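Local coordinates for flavin-dependent thymidylate synthase (Thermus thermophilus, PDB 6J61) that catalyses the reductive methylation of dUMP to dTMP with methylenetetrahydrofolate as carbon donor and FAD and NADPH for reduction, working as a homotetramer, at the interface of chains A and B and the interface of chains A and C. Coordinates in Å, arbitrary orientation; residue numbers count along the deposited sequence, not the author numbering. Chains: chain A/B/C, Flavin-dependent thymidylate synthase.

Contact 1: the interface of chains A and B. Residues chain A 108, 131, 135; chain B 138, 142, 145-146, 149.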
loop_
_atom_site.group_PDB
_atom_site.type_symbol
_atom_site.label_atom_id
_atom_site.label_comp_id
_atom_site.label_asym_id
_atom_site.label_seq_id
_atom_site.Cartn_x
_atom_site.Cartn_y
_atom_site.Cartn_z
ATOM N N PHE A 108 26.004 10.490 25.184
ATOM C CA PHE A 108 26.318 9.744 23.971
ATOM C C PHE A 108 26.572 8.300 24.333
ATOM O O PHE A 108 27.005 8.006 25.443
ATOM C CB PHE A 108 27.565 10.311 23.291
ATOM C CG PHE A 108 27.308 11.546 22.482
ATOM C CD1 PHE A 108 26.622 11.470 21.281
ATOM C CD2 PHE A 108 27.755 12.783 22.918
ATOM C CE1 PHE A 108 26.389 12.608 20.523
ATOM C CE2 PHE A 108 27.526 13.923 22.167
ATOM C CZ PHE A 108 26.840 13.835 20.966
ATOM N N LEU A 131 30.965 20.130 21.409
ATOM C CA LEU A 131 31.283 19.693 20.048
ATOM C C LEU A 131 29.996 19.650 19.239
ATOM O O LEU A 131 29.909 20.232 18.160
ATOM C CB LEU A 131 31.928 18.297 20.054
ATOM C CG LEU A 131 33.030 18.039 19.014
ATOM C CD1 LEU A 131 34.219 18.928 19.330
ATOM C CD2 LEU A 131 33.471 16.574 19.037
ATOM N N VAL A 135 28.780 22.677 16.456
ATOM C CA VAL A 135 28.321 22.524 15.081
ATOM C C VAL A 135 26.853 22.922 14.919
ATOM O O VAL A 135 26.446 23.395 13.858
ATOM C CB VAL A 135 28.541 21.073 14.561
ATOM C CG1 VAL A 135 29.683 20.427 15.306
ATOM C CG2 VAL A 135 27.273 20.256 14.678
ATOM N N GLU B 138 33.662 21.345 9.786
ATOM C CA GLU B 138 33.489 21.252 11.224
ATOM C C GLU B 138 32.581 20.067 11.513
ATOM O O GLU B 138 32.857 19.250 12.392
ATOM C CB GLU B 138 32.835 22.522 11.764
ATOM C CG GLU B 138 33.751 23.714 11.866
ATOM C CD GLU B 138 33.121 24.844 12.657
ATOM O OE1 GLU B 138 32.214 25.524 12.126
ATOM O OE2 GLU B 138 33.526 25.040 13.823
ATOM N N ALA B 142 33.631 17.096 13.577
ATOM C CA ALA B 142 33.007 16.729 14.834
ATOM C C ALA B 142 32.596 15.270 14.735
ATOM O O ALA B 142 32.797 14.488 15.664
ATOM C CB ALA B 142 31.793 17.599 15.078
ATOM N N ALA B 145 35.584 13.212 15.013
ATOM C CA ALA B 145 36.078 13.322 16.378
ATOM C C ALA B 145 35.148 12.574 17.339
ATOM O O ALA B 145 35.554 12.159 18.426
ATOM C CB ALA B 145 36.186 14.785 16.779
ATOM N N LEU B 146 33.893 12.408 16.935
ATOM C CA LEU B 146 32.929 11.689 17.754
ATOM C C LEU B 146 33.182 10.191 17.593
ATOM O O LEU B 146 33.195 9.440 18.578
ATOM C CB LEU B 146 31.508 12.045 17.321
ATOM C CG LEU B 146 30.599 12.780 18.320
ATOM C CD1 LEU B 146 31.394 13.695 19.256
ATOM C CD2 LEU B 146 29.565 13.585 17.524
ATOM N N LYS B 149 36.210 9.054 19.596
ATOM C CA LYS B 149 35.970 9.054 21.036
ATOM C C LYS B 149 35.162 7.825 21.438
ATOM O O LYS B 149 34.785 7.668 22.600
ATOM C CB LYS B 149 35.208 10.307 21.451
ATOM C CG LYS B 149 35.999 11.588 21.329
ATOM C CD LYS B 149 35.116 12.805 21.593
ATOM C CE LYS B 149 35.928 14.095 21.647
ATOM N NZ LYS B 149 36.878 14.125 22.803
#
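Helix 132-148 of chain B meets the start of the same helix in chain A, an apolar helix-to-helix seam at a two-fold interface of the ThyX homotetramer. A:Leu131, just ahead of the chain A helix, and A:Val135, one turn further on, lie along a strip of chain B formed by B:Ala142, B:Ala145 and B:Leu146. A:Leu131 carries much of the patch, with 71 Å² of its surface hidden. Its first torsion turns CG well away from the backbone N (chi1 -144°), and its CD2 methyl does most of the touching, resting 3.6 Å from CD1 of B:Leu146. The same CD2 lies 4.0 Å from CB of B:Ala145. The branch carbon CG of A:Leu131 is 4.1 Å from the B:Ala142 CB. A:Leu131 and B:Leu146 run antiparallel past one another and touch through one methyl each. A:Val135 points its CG1 branch at chain B, swung close to the backbone N (chi1 -26°) and roughly opposite the carbonyl carbon. The small alanine side chains probably let the chain A branches approach this helix closely. No hydrogen bond or salt bridge crosses the patch, which relies on apolar packing. At its margins lie A:Phe108, whose ring tip CZ is 4.4 Å from CD2 of B:Leu146, and B:Lys149, whose CE comes no nearer than 4.4 Å to CD2 of A:Leu131. The tightest methyl pair is A:Val135 CG1 with B:Ala142 CB, at 3.5 Å.

Contact 2: the interface of chains A and C. Residues chain A 57, 59-60, 62-63; chain C 87-89, 170.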
loop_
_atom_site.group_PDB
_atom_site.type_symbol
_atom_site.label_atom_id
_atom_site.label_comp_id
_atom_site.label_asym_id
_atom_site.label_seq_id
_atom_site.Cartn_x
_atom_site.Cartn_y
_atom_site.Cartn_z
ATOM N N HIS A 57 -6.018 -12.914 11.811
ATOM C CA HIS A 57 -7.193 -12.373 11.122
ATOM C C HIS A 57 -7.076 -10.880 11.437
ATOM O O HIS A 57 -7.673 -10.376 12.382
ATOM C CB HIS A 57 -8.469 -12.958 11.718
ATOM C CG HIS A 57 -9.721 -12.506 11.034
ATOM N ND1 HIS A 57 -9.741 -11.463 10.132
ATOM C CD2 HIS A 57 -11.004 -12.928 11.147
ATOM C CE1 HIS A 57 -10.981 -11.259 9.724
ATOM N NE2 HIS A 57 -11.767 -12.133 10.324
ATOM N N SER A 59 -7.796 -7.954 9.422
ATOM C CA SER A 59 -8.751 -6.956 8.934
ATOM C C SER A 59 -9.515 -6.186 10.014
ATOM O O SER A 59 -9.624 -4.957 9.949
ATOM C CB SER A 59 -9.761 -7.603 7.984
ATOM O OG SER A 59 -9.327 -7.518 6.640
ATOM N N PRO A 60 -10.065 -6.897 11.014
ATOM C CA PRO A 60 -10.817 -6.246 12.093
ATOM C C PRO A 60 -10.030 -5.163 12.808
ATOM O O PRO A 60 -10.584 -4.110 13.162
ATOM C CB PRO A 60 -11.179 -7.407 13.007
ATOM C CG PRO A 60 -11.399 -8.520 12.016
ATOM C CD PRO A 60 -10.197 -8.361 11.096
ATOM N N GLU A 62 -7.824 -3.305 11.533
ATOM C CA GLU A 62 -7.585 -2.154 10.678
ATOM C C GLU A 62 -8.760 -1.183 10.742
ATOM O O GLU A 62 -8.678 -0.079 10.186
ATOM C CB GLU A 62 -7.380 -2.590 9.233
ATOM C CG GLU A 62 -5.943 -2.813 8.846
ATOM C CD GLU A 62 -5.826 -3.349 7.436
ATOM O OE1 GLU A 62 -6.024 -4.557 7.247
ATOM O OE2 GLU A 62 -5.557 -2.559 6.509
ATOM N N MET A 63 -9.843 -1.590 11.415
ATOM C CA MET A 63 -11.018 -0.740 11.534
ATOM C C MET A 63 -10.871 0.295 12.633
ATOM O O MET A 63 -11.783 1.085 12.869
ATOM C CB MET A 63 -12.284 -1.564 11.768
ATOM C CG MET A 63 -12.697 -2.438 10.585
ATOM S SD MET A 63 -12.609 -1.559 9.019
ATOM C CE MET A 63 -12.955 -2.841 7.820
ATOM N N SER C 87 -9.389 -1.005 3.736
ATOM C CA SER C 87 -9.437 -2.162 4.614
ATOM C C SER C 87 -10.847 -2.736 4.527
ATOM O O SER C 87 -11.822 -1.995 4.546
ATOM C CB SER C 87 -9.132 -1.747 6.047
ATOM O OG SER C 87 -7.859 -1.130 6.141
ATOM N N VAL C 88 -10.966 -4.051 4.419
ATOM C CA VAL C 88 -12.278 -4.662 4.341
ATOM C C VAL C 88 -12.349 -5.971 5.104
ATOM O O VAL C 88 -11.354 -6.676 5.257
ATOM C CB VAL C 88 -12.712 -4.885 2.858
ATOM C CG1 VAL C 88 -11.513 -4.802 1.939
ATOM C CG2 VAL C 88 -13.398 -6.237 2.692
ATOM N N ASN C 89 -13.536 -6.270 5.612
ATOM C CA ASN C 89 -13.776 -7.503 6.341
ATOM C C ASN C 89 -15.144 -7.970 5.917
ATOM O O ASN C 89 -16.149 -7.347 6.235
ATOM C CB ASN C 89 -13.750 -7.282 7.851
ATOM C CG ASN C 89 -13.733 -8.594 8.623
ATOM O OD1 ASN C 89 -14.734 -9.307 8.699
ATOM N ND2 ASN C 89 -12.583 -8.925 9.182
ATOM N N TRP C 170 -16.100 -1.600 5.073
ATOM C CA TRP C 170 -15.154 -0.945 4.182
ATOM C C TRP C 170 -14.673 0.377 4.751
ATOM O O TRP C 170 -15.430 1.344 4.823
ATOM C CB TRP C 170 -15.819 -0.723 2.819
ATOM C CG TRP C 170 -15.038 0.135 1.844
ATOM C CD1 TRP C 170 -15.061 1.501 1.744
ATOM C CD2 TRP C 170 -14.162 -0.325 0.809
ATOM N NE1 TRP C 170 -14.259 1.915 0.707
ATOM C CE2 TRP C 170 -13.696 0.814 0.117
ATOM C CE3 TRP C 170 -13.728 -1.589 0.398
ATOM C CZ2 TRP C 170 -12.821 0.726 -0.965
ATOM C CZ3 TRP C 170 -12.856 -1.679 -0.679
ATOM C CH2 TRP C 170 -12.412 -0.528 -1.349
#
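The 3-10 helix 59-63 of chain A, with A:His57 in the loop before it, packs against strand 87-90 of chain C, which belongs to the ThyX motif of the flavin-dependent thymidylate synthases. Neighbouring subunits of the homotetramer share the FAD site here: A:His57, A:Ser59 and A:Glu62 line a flavin pocket, and C:Asn89 is also a flavin-pocket residue. Two hydroxyl hydrogen bonds tie the elements together, one given from each side. A:Ser59 OG donates to the main-chain carbonyl O of C:Val88 at 2.6 Å, and the hydroxyl stands 27° above the carbonyl plane. In the other direction C:Ser87 OG, placed anti to its carbonyl carbon and beside the backbone N, donates to the carboxylate OE2 of A:Glu62 at 2.7 Å. That hydroxyl comes down steeply over the carboxylate, 69° out of its plane. The A:Glu62 chain is extended beyond CG, and its CB packs alongside CB of C:Ser87 at 3.7 Å, beside the polar bond. C:Asn89 has CG anti to the backbone N, which sends its amide toward chain A, where the amide end sits by the imidazole of A:His57 and the ring of A:Pro60, too tightly in the model for its amide nitrogen to be read as making an interaction. The amide carbon CG of C:Asn89 lies 4.0 Å from CE1 of A:His57. The amide and imidazole planes are nearly parallel, 13° apart, although the two side chains cross at about a right angle. A:Pro60 caps one face of the imidazole of A:His57, its CG 3.5 Å above the plane and offset toward the rim, which would help to position the ring. A:Met63, bent at chi2, turns its terminal methyl over the strand backbone: CE lies 3.6 Å from the carbonyl O of C:Ser87 and 4.0 Å from CA of C:Val88.

Chain A contributes to both contacts through separate parts of its sequence, and no residue is shared. Their centres lie about 48 Å apart, with contact 1 joining chain A to chain B and contact 2 joining it to chain C, so one subunit is fastened to two neighbours of the homotetramer. The centre of contact 2 is about 22 Å from the predicted active-site residue A:Arg184, among FAD-pocket residues, which suggests that assembly and cofactor binding are coupled. The centre of contact 1, about 32 Å from B:Arg184, makes no polar bond across the interface and probably serves to hold subunits together. Two-fold symmetry repeats each contact.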